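PDB 6NBO: N-isopropylammelide isopropylaminohydrolase, which is an amidohydrolase-family enzyme that binds zinc and is built on a TIM barrel. Local coordinates for residues A[63-68]-A[275-280]; A[110-115]-A[121-126]; A[56-61]-A[317-322]. One frame throughout, in Å; residues are numbered along the deposited sequence.

Interaction 1: residues A[63-68]-A[275-280]. With ZN (zinc ion), chain B.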
loop_
_atom_site.group_PDB
_atom_site.type_symbol
_atom_site.label_atom_id
_atom_site.label_comp_id
_atom_site.label_asym_id
_atom_site.label_seq_id
_atom_site.Cartn_x
_atom_site.Cartn_y
_atom_site.Cartn_z
ATOM N N GLU A 63 -0.736 -3.622 -1.793
ATOM C CA GLU A 63 -0.296 -2.311 -2.257
ATOM C C GLU A 63 -0.448 -1.331 -1.099
ATOM O O GLU A 63 -1.565 -0.961 -0.733
ATOM C CB GLU A 63 -1.105 -1.887 -3.486
ATOM C CG GLU A 63 -0.999 -0.399 -3.850
ATOM C CD GLU A 63 0.412 0.028 -4.144
ATOM O OE1 GLU A 63 1.189 0.181 -3.179
ATOM O OE2 GLU A 63 0.754 0.206 -5.335
ATOM N N GLY A 64 0.675 -0.936 -0.490
ATOM C CA GLY A 64 0.638 -0.094 0.689
ATOM C C GLY A 64 0.561 1.400 0.434
ATOM O O GLY A 64 0.420 2.174 1.388
ATOM N N HIS A 65 0.668 1.842 -0.826
ATOM C CA HIS A 65 0.634 3.274 -1.132
ATOM C C HIS A 65 0.442 3.461 -2.627
ATOM O O HIS A 65 1.391 3.323 -3.402
ATOM C CB HIS A 65 1.916 3.987 -0.684
ATOM C CG HIS A 65 1.909 5.485 -0.869
ATOM N ND1 HIS A 65 2.074 6.364 0.179
ATOM C CD2 HIS A 65 1.825 6.251 -1.987
ATOM C CE1 HIS A 65 2.077 7.607 -0.280
ATOM N NE2 HIS A 65 1.915 7.564 -1.591
ATOM N N THR A 66 -0.771 3.784 -3.047
ATOM C CA THR A 66 -0.967 4.221 -4.421
ATOM C C THR A 66 -1.992 5.352 -4.411
ATOM O O THR A 66 -2.416 5.825 -3.348
ATOM C CB THR A 66 -1.365 3.042 -5.321
ATOM O OG1 THR A 66 -1.286 3.461 -6.694
ATOM C CG2 THR A 66 -2.797 2.553 -5.013
ATOM N N HIS A 67 -2.383 5.795 -5.621
ATOM C CA HIS A 67 -3.290 6.924 -5.818
ATOM C C HIS A 67 -4.278 6.467 -6.897
ATOM O O HIS A 67 -4.141 6.833 -8.063
ATOM C CB HIS A 67 -2.541 8.202 -6.228
ATOM C CG HIS A 67 -1.634 8.755 -5.167
ATOM N ND1 HIS A 67 -2.041 9.714 -4.270
ATOM C CD2 HIS A 67 -0.342 8.476 -4.860
ATOM C CE1 HIS A 67 -1.037 10.022 -3.466
ATOM N NE2 HIS A 67 0.001 9.272 -3.791
ATOM N N LEU A 68 -5.271 5.659 -6.490
ATOM C CA LEU A 68 -6.181 5.050 -7.459
ATOM C C LEU A 68 -7.026 6.097 -8.167
ATOM O O LEU A 68 -7.484 5.866 -9.294
ATOM C CB LEU A 68 -7.113 4.033 -6.788
ATOM C CG LEU A 68 -6.557 2.740 -6.179
ATOM C CD1 LEU A 68 -7.668 1.949 -5.507
ATOM C CD2 LEU A 68 -5.837 1.901 -7.216
ATOM N N ALA A 275 5.194 3.041 10.967
ATOM C CA ALA A 275 5.772 2.388 9.804
ATOM C C ALA A 275 6.188 3.425 8.766
ATOM O O ALA A 275 5.751 4.579 8.799
ATOM C CB ALA A 275 4.767 1.409 9.174
ATOM N N VAL A 276 7.060 3.005 7.848
ATOM C CA VAL A 276 7.479 3.864 6.753
ATOM C C VAL A 276 7.089 3.198 5.438
ATOM O O VAL A 276 7.181 1.979 5.277
ATOM C CB VAL A 276 8.993 4.194 6.828
ATOM C CG1 VAL A 276 9.872 2.959 6.577
ATOM C CG2 VAL A 276 9.345 5.337 5.877
ATOM N N VAL A 277 6.605 4.020 4.502
ATOM C CA VAL A 277 6.299 3.566 3.152
ATOM C C VAL A 277 7.448 3.971 2.245
ATOM O O VAL A 277 7.844 5.144 2.220
ATOM C CB VAL A 277 4.979 4.161 2.637
ATOM C CG1 VAL A 277 4.816 3.829 1.160
ATOM C CG2 VAL A 277 3.814 3.669 3.465
ATOM N N THR A 278 7.983 3.020 1.489
ATOM C CA THR A 278 8.939 3.363 0.445
ATOM C C THR A 278 8.414 2.847 -0.885
ATOM O O THR A 278 7.864 1.748 -0.962
ATOM C CB THR A 278 10.351 2.820 0.732
ATOM O OG1 THR A 278 11.256 3.324 -0.259
ATOM C CG2 THR A 278 10.400 1.278 0.741
ATOM N N THR A 279 8.534 3.674 -1.918
ATOM C CA THR A 279 8.184 3.271 -3.271
ATOM C C THR A 279 9.428 3.118 -4.125
ATOM O O THR A 279 9.326 2.922 -5.342
ATOM C CB THR A 279 7.213 4.280 -3.879
ATOM O OG1 THR A 279 7.893 5.521 -4.108
ATOM C CG2 THR A 279 6.040 4.507 -2.916
ATOM N N ALA A 280 10.600 3.220 -3.496
ATOM C CA ALA A 280 11.893 3.027 -4.138
ATOM C C ALA A 280 12.108 3.880 -5.392
ATOM O O ALA A 280 12.528 3.362 -6.430
ATOM C CB ALA A 280 12.105 1.555 -4.462
HETATM ZN ZN ZN B . 2.014 9.260 -2.767
#
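H65 and V277 meet through a single methyl group: V277 CG1 presses on H65 CB at 3.4 Å, close for two carbons, and meets the imidazole obliquely, 3.9 Å from H65 ND1. The two side chains cross nearly at right angles. This is the tight part. The looser flank lies at G64, whose carbonyl O is 4.3 Å from V277 CG2. All three residues are buried, so neither flank opens to solvent. H65 belongs to the His-X-His motif that leads off the first strand of an amidohydrolase barrel, and V277 lies on strand 275-278, with strand 299-301 between it and the first strand: G64 bonds to G301 through the backbone and V277 touches I300. A chi1 of -175°, with CG opposite the main-chain nitrogen, carries the H65 ring to the zinc ion, which NE2 holds at 2.1 Å. H67 NE2 binds the same zinc at 2.3 Å, and H218 and D304 complete the site. H65 ND1 is hydrogen-bonded to S249, which helps to fix the ring's rotation. E63 steadies the backbone: H65 N donates to E63 OE1 over 2.9 Å, almost straight at 169° but from above the carboxylate plane, while OE2 is hydrogen-bonded to N303.

Interaction 2: residues A[110-115]-A[121-126]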
loop_
_atom_site.group_PDB
_atom_site.type_symbol
_atom_site.label_atom_id
_atom_site.label_comp_id
_atom_site.label_asym_id
_atom_site.label_seq_id
_atom_site.Cartn_x
_atom_site.Cartn_y
_atom_site.Cartn_z
ATOM N N ALA A 110 -10.791 -0.070 -12.805
ATOM C CA ALA A 110 -9.932 -0.806 -13.728
ATOM C C ALA A 110 -8.576 -1.120 -13.101
ATOM O O ALA A 110 -8.088 -2.255 -13.189
ATOM C CB ALA A 110 -9.760 -0.007 -15.023
ATOM N N LEU A 111 -7.944 -0.129 -12.456
ATOM C CA LEU A 111 -6.629 -0.389 -11.866
ATOM C C LEU A 111 -6.721 -1.345 -10.679
ATOM O O LEU A 111 -5.888 -2.249 -10.541
ATOM C CB LEU A 111 -5.953 0.923 -11.446
ATOM C CG LEU A 111 -4.599 0.773 -10.735
ATOM C CD1 LEU A 111 -3.627 -0.107 -11.528
ATOM C CD2 LEU A 111 -3.966 2.141 -10.413
ATOM N N ALA A 112 -7.712 -1.162 -9.806
ATOM C CA ALA A 112 -7.864 -2.087 -8.682
ATOM C C ALA A 112 -8.149 -3.502 -9.173
ATOM O O ALA A 112 -7.672 -4.481 -8.585
ATOM C CB ALA A 112 -8.970 -1.616 -7.742
ATOM N N ARG A 113 -8.913 -3.631 -10.259
ATOM C CA ARG A 113 -9.132 -4.960 -10.819
ATOM C C ARG A 113 -7.849 -5.539 -11.405
ATOM O O ARG A 113 -7.620 -6.752 -11.316
ATOM C CB ARG A 113 -10.259 -4.905 -11.852
ATOM C CG ARG A 113 -11.627 -4.999 -11.181
ATOM C CD ARG A 113 -12.795 -4.943 -12.146
ATOM N NE ARG A 113 -14.018 -5.361 -11.473
ATOM C CZ ARG A 113 -15.235 -5.007 -11.848
ATOM N NH1 ARG A 113 -15.400 -4.217 -12.900
ATOM N NH2 ARG A 113 -16.288 -5.440 -11.169
ATOM N N ALA A 114 -6.991 -4.697 -11.992
ATOM C CA ALA A 114 -5.694 -5.185 -12.462
ATOM C C ALA A 114 -4.811 -5.611 -11.292
ATOM O O ALA A 114 -4.069 -6.604 -11.391
ATOM C CB ALA A 114 -4.986 -4.108 -13.294
ATOM N N PHE A 115 -4.845 -4.859 -10.193
ATOM C CA PHE A 115 -4.170 -5.300 -8.975
ATOM C C PHE A 115 -4.645 -6.698 -8.571
ATOM O O PHE A 115 -3.834 -7.606 -8.349
ATOM C CB PHE A 115 -4.428 -4.297 -7.848
ATOM C CG PHE A 115 -3.403 -3.173 -7.765
ATOM C CD1 PHE A 115 -2.111 -3.424 -7.319
ATOM C CD2 PHE A 115 -3.747 -1.869 -8.099
ATOM C CE1 PHE A 115 -1.174 -2.401 -7.207
ATOM C CE2 PHE A 115 -2.803 -0.824 -7.992
ATOM C CZ PHE A 115 -1.520 -1.099 -7.554
ATOM N N THR A 121 -4.727 -8.222 -3.051
ATOM C CA THR A 121 -6.078 -8.282 -2.497
ATOM C C THR A 121 -6.306 -7.249 -1.402
ATOM O O THR A 121 -7.394 -7.202 -0.813
ATOM C CB THR A 121 -6.359 -9.685 -1.945
ATOM O OG1 THR A 121 -5.397 -9.986 -0.927
ATOM C CG2 THR A 121 -6.253 -10.724 -3.063
ATOM N N ARG A 122 -5.296 -6.443 -1.099
ATOM C CA ARG A 122 -5.378 -5.400 -0.089
ATOM C C ARG A 122 -4.647 -4.175 -0.614
ATOM O O ARG A 122 -3.494 -4.280 -1.043
ATOM C CB ARG A 122 -4.763 -5.881 1.221
ATOM C CG ARG A 122 -5.419 -7.174 1.724
ATOM C CD ARG A 122 -5.192 -7.384 3.156
ATOM N NE ARG A 122 -5.388 -8.772 3.569
ATOM C CZ ARG A 122 -5.947 -9.106 4.723
ATOM N NH1 ARG A 122 -6.398 -8.150 5.522
ATOM N NH2 ARG A 122 -6.063 -10.379 5.081
ATOM N N ILE A 123 -5.310 -3.019 -0.584
ATOM C CA ILE A 123 -4.760 -1.788 -1.153
ATOM C C ILE A 123 -4.988 -0.640 -0.182
ATOM O O ILE A 123 -6.116 -0.429 0.272
ATOM C CB ILE A 123 -5.405 -1.441 -2.507
ATOM C CG1 ILE A 123 -5.291 -2.605 -3.506
ATOM C CG2 ILE A 123 -4.825 -0.113 -3.038
ATOM C CD1 ILE A 123 -5.928 -2.292 -4.894
ATOM N N ARG A 124 -3.930 0.112 0.119
ATOM C CA ARG A 124 -4.065 1.429 0.735
ATOM C C ARG A 124 -3.886 2.488 -0.342
ATOM O O ARG A 124 -2.818 2.584 -0.959
ATOM C CB ARG A 124 -3.046 1.653 1.859
ATOM C CG ARG A 124 -3.121 3.092 2.430
ATOM C CD ARG A 124 -2.195 3.298 3.645
ATOM N NE ARG A 124 -2.697 2.601 4.822
ATOM C CZ ARG A 124 -2.196 2.736 6.042
ATOM N NH1 ARG A 124 -1.184 3.571 6.259
ATOM N NH2 ARG A 124 -2.718 2.036 7.046
ATOM N N THR A 125 -4.924 3.278 -0.574
ATOM C CA THR A 125 -4.854 4.325 -1.576
ATOM C C THR A 125 -5.090 5.673 -0.924
ATOM O O THR A 125 -5.931 5.819 -0.031
ATOM C CB THR A 125 -5.866 4.134 -2.718
ATOM O OG1 THR A 125 -5.657 5.157 -3.707
ATOM C CG2 THR A 125 -7.314 4.219 -2.207
ATOM N N HIS A 126 -4.311 6.643 -1.354
ATOM C CA HIS A 126 -4.612 8.030 -1.075
ATOM C C HIS A 126 -5.592 8.516 -2.131
ATOM O O HIS A 126 -5.625 8.000 -3.249
ATOM C CB HIS A 126 -3.316 8.842 -1.069
ATOM C CG HIS A 126 -2.337 8.353 -0.037
ATOM N ND1 HIS A 126 -2.005 9.082 1.083
ATOM C CD2 HIS A 126 -1.655 7.185 0.062
ATOM C CE1 HIS A 126 -1.160 8.390 1.829
ATOM N NE2 HIS A 126 -0.928 7.234 1.231
#
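I123 extends its longer branch toward A112 and F115 because CG1 stands anti to the carbonyl carbon (chi1 -55°) and the chain then runs straight out to CD1 (chi2 -180°). F115, with chi1 at -90°, brings CB and the near side of its ring (CG, CD2) to that methyl. CD1 of I123 thus does all the touching. It lies 3.9 Å from F115 CB, keeps the same distance to CG and CD2 of that residue, and approaches the ring at a slant that is neither over the face nor at the edge. One helical turn back, A112 CB supports the methyl more lightly, 4.2 Å from I123 CD1. The small alanine and the large phenylalanine, three residues apart, together offer one side of the helix to the isoleucine. The contact is wholly apolar and buried.

The polar residues of the strand look elsewhere. R122 and R124 take no part in the contact; R122 forms a salt bridge with E153 and R124 with D216. Further along, T125 OG1 donates to the carbonyl O of H126 at 2.9 Å, from above the carbonyl plane, and accepts from the backbone N of L68.

Helix-on-strand packing of this kind is the outer layer of a TIM barrel, here made by helix 104-117 and the strand that follows it after a short connection. Strand 120-128 runs parallel between strands 56-66 and 153-159, and E63 and T66 of the former touch I123, and E63 also touches F115, so the helix packs over the seam between the first two strands.

Interaction 3: residues A[56-61]-A[317-322]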
loop_
_atom_site.group_PDB
_atom_site.type_symbol
_atom_site.label_atom_id
_atom_site.label_comp_id
_atom_site.label_asym_id
_atom_site.label_seq_id
_atom_site.Cartn_x
_atom_site.Cartn_y
_atom_site.Cartn_z
ATOM N N ILE A 56 4.597 -22.251 -5.887
ATOM C CA ILE A 56 4.695 -21.477 -4.652
ATOM C C ILE A 56 3.360 -20.807 -4.370
ATOM O O ILE A 56 2.753 -20.191 -5.256
ATOM C CB ILE A 56 5.834 -20.448 -4.743
ATOM C CG1 ILE A 56 7.178 -21.131 -4.484
ATOM C CG2 ILE A 56 5.579 -19.276 -3.758
ATOM C CD1 ILE A 56 8.380 -20.214 -4.613
ATOM N N ALA A 57 2.886 -20.933 -3.134
ATOM C CA ALA A 57 1.712 -20.218 -2.665
ATOM C C ALA A 57 2.161 -19.000 -1.864
ATOM O O ALA A 57 2.944 -19.124 -0.916
ATOM C CB ALA A 57 0.810 -21.119 -1.810
ATOM N N LEU A 58 1.685 -17.835 -2.263
ATOM C CA LEU A 58 1.922 -16.573 -1.583
ATOM C C LEU A 58 0.639 -16.095 -0.922
ATOM O O LEU A 58 -0.455 -16.337 -1.440
ATOM C CB LEU A 58 2.401 -15.497 -2.573
ATOM C CG LEU A 58 3.695 -15.741 -3.340
ATOM C CD1 LEU A 58 3.896 -14.664 -4.437
ATOM C CD2 LEU A 58 4.894 -15.784 -2.394
ATOM N N PRO A 59 0.728 -15.421 0.226
ATOM C CA PRO A 59 -0.438 -14.684 0.724
ATOM C C PRO A 59 -0.794 -13.581 -0.265
ATOM O O PRO A 59 0.002 -13.223 -1.133
ATOM C CB PRO A 59 0.045 -14.111 2.068
ATOM C CG PRO A 59 1.524 -13.935 1.874
ATOM C CD PRO A 59 1.963 -15.079 0.954
ATOM N N GLY A 60 -2.013 -13.058 -0.149
ATOM C CA GLY A 60 -2.427 -11.983 -1.039
ATOM C C GLY A 60 -1.426 -10.839 -0.993
ATOM O O GLY A 60 -0.942 -10.505 0.083
ATOM N N LEU A 61 -1.078 -10.257 -2.138
ATOM C CA LEU A 61 -0.110 -9.172 -2.133
ATOM C C LEU A 61 -0.791 -7.893 -1.647
ATOM O O LEU A 61 -2.022 -7.783 -1.633
ATOM C CB LEU A 61 0.496 -8.995 -3.541
ATOM C CG LEU A 61 1.076 -10.292 -4.130
ATOM C CD1 LEU A 61 1.706 -10.114 -5.537
ATOM C CD2 LEU A 61 2.105 -10.924 -3.174
ATOM N N ASP A 317 1.488 -5.051 -10.537
ATOM C CA ASP A 317 2.228 -6.237 -10.098
ATOM C C ASP A 317 3.081 -5.864 -8.883
ATOM O O ASP A 317 4.146 -5.263 -9.028
ATOM C CB ASP A 317 3.088 -6.763 -11.249
ATOM C CG ASP A 317 3.729 -8.093 -10.928
ATOM O OD1 ASP A 317 3.757 -8.455 -9.739
ATOM O OD2 ASP A 317 4.196 -8.787 -11.848
ATOM N N MET A 318 2.636 -6.241 -7.673
ATOM C CA MET A 318 3.418 -5.890 -6.491
ATOM C C MET A 318 4.696 -6.703 -6.381
ATOM O O MET A 318 5.607 -6.289 -5.657
ATOM C CB MET A 318 2.597 -6.049 -5.207
ATOM C CG MET A 318 1.477 -5.000 -5.052
ATOM S SD MET A 318 2.046 -3.309 -5.322
ATOM C CE MET A 318 3.160 -3.108 -3.924
ATOM N N LEU A 319 4.795 -7.840 -7.075
ATOM C CA LEU A 319 6.089 -8.515 -7.137
ATOM C C LEU A 319 7.103 -7.637 -7.853
ATOM O O LEU A 319 8.281 -7.600 -7.478
ATOM C CB LEU A 319 5.968 -9.874 -7.837
ATOM C CG LEU A 319 5.209 -10.976 -7.092
ATOM C CD1 LEU A 319 5.317 -12.320 -7.831
ATOM C CD2 LEU A 319 5.731 -11.088 -5.650
ATOM N N GLU A 320 6.663 -6.909 -8.886
ATOM C CA GLU A 320 7.575 -5.997 -9.565
ATOM C C GLU A 320 8.007 -4.867 -8.641
ATOM O O GLU A 320 9.162 -4.422 -8.691
ATOM C CB GLU A 320 6.928 -5.434 -10.829
ATOM C CG GLU A 320 7.875 -4.550 -11.620
ATOM C CD GLU A 320 7.410 -4.384 -13.043
ATOM O OE1 GLU A 320 6.837 -3.325 -13.359
ATOM O OE2 GLU A 320 7.588 -5.334 -13.833
ATOM N N ARG A 321 7.095 -4.369 -7.804
ATOM C CA ARG A 321 7.496 -3.321 -6.867
ATOM C C ARG A 321 8.509 -3.853 -5.859
ATOM O O ARG A 321 9.470 -3.157 -5.498
ATOM C CB ARG A 321 6.267 -2.748 -6.157
ATOM C CG ARG A 321 6.569 -1.555 -5.240
ATOM C CD ARG A 321 7.334 -0.455 -5.955
ATOM N NE ARG A 321 6.793 -0.125 -7.277
ATOM C CZ ARG A 321 7.200 0.914 -8.004
ATOM N NH1 ARG A 321 8.127 1.735 -7.529
ATOM N NH2 ARG A 321 6.679 1.139 -9.198
ATOM N N ALA A 322 8.322 -5.092 -5.410
ATOM C CA ALA A 322 9.309 -5.712 -4.534
ATOM C C ALA A 322 10.658 -5.788 -5.220
ATOM O O ALA A 322 11.693 -5.478 -4.612
ATOM C CB ALA A 322 8.848 -7.111 -4.123
#
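L61 settles against the first turn of helix 318-328, and its side chain is engaged from CB to both methyls. Its CB begins the contact, 4.0 Å from M318 CB. CG, set anti to the carbonyl carbon (chi1 -53°), is the fork at which the contact divides. One tip, CD1, goes to L319: it lies 3.9 Å from L319 CG and 4.1 Å from the backbone N of that residue, so a methyl rests on the opening of the helix as well as on its side chain. CD1 also comes near M318 CB. The other tip, CD2, turns toward the strand's own L58, whose CD1 is 4.3 Å away. L61 and L319 cross at about a right angle.

L58 makes a second, slighter link: its CD1 and CD2 of L319 reach toward each other tip to tip at 4.2 Å. L319 is thereby touched by both leucines of the strand. M318 contributes mainly its CB, because bends at chi2 (-49°) and chi3 (-66°) carry its sulfur away from L61.

The helix end that receives these leucines is itself capped. D317, at the N-cap, offers OD1 to L319 N at 2.9 Å in a weak, bent bond and to E320 N at 3.4 Å in another weak one; a salt bridge from R385 to OD1 adds a further partner and would probably steady the carboxylate's negative charge.

Strand 56-66 is here at its beginning, where it is bonded through the backbone of I56 and L58 to strand 367-370 and through L61 to T121. L375 of helix 375-381 touches L58, while T120 of strand 120-128 is shared by L61 and M318, so the start of helix 318-328 packs on the beginning of the first strand of the amidohydrolase TIM barrel.

Overall arrangement
All three contacts are buried, with no true surface contact among them, and strand 56-66 ties them together. Interactions 1 and 3 use its two ends, and interaction 2 rests on its neighbour, strand 120-128, joined to it by backbone hydrogen bonds. Chemistry follows position. Interaction 1, nearest the centre of the chain, lies inside the barrel, where one valine methyl backs a zinc-binding histidine whose ring nitrogens are both engaged, one by zinc and one by S249. Interactions 2 and 3 set helices against strands through aliphatic carbons, joined in interaction 2 by the F115 ring. They meet where F115 CE1 approaches M318 SD at 3.8 Å, while E63 OE2 lies 3.7 Å from that sulfur.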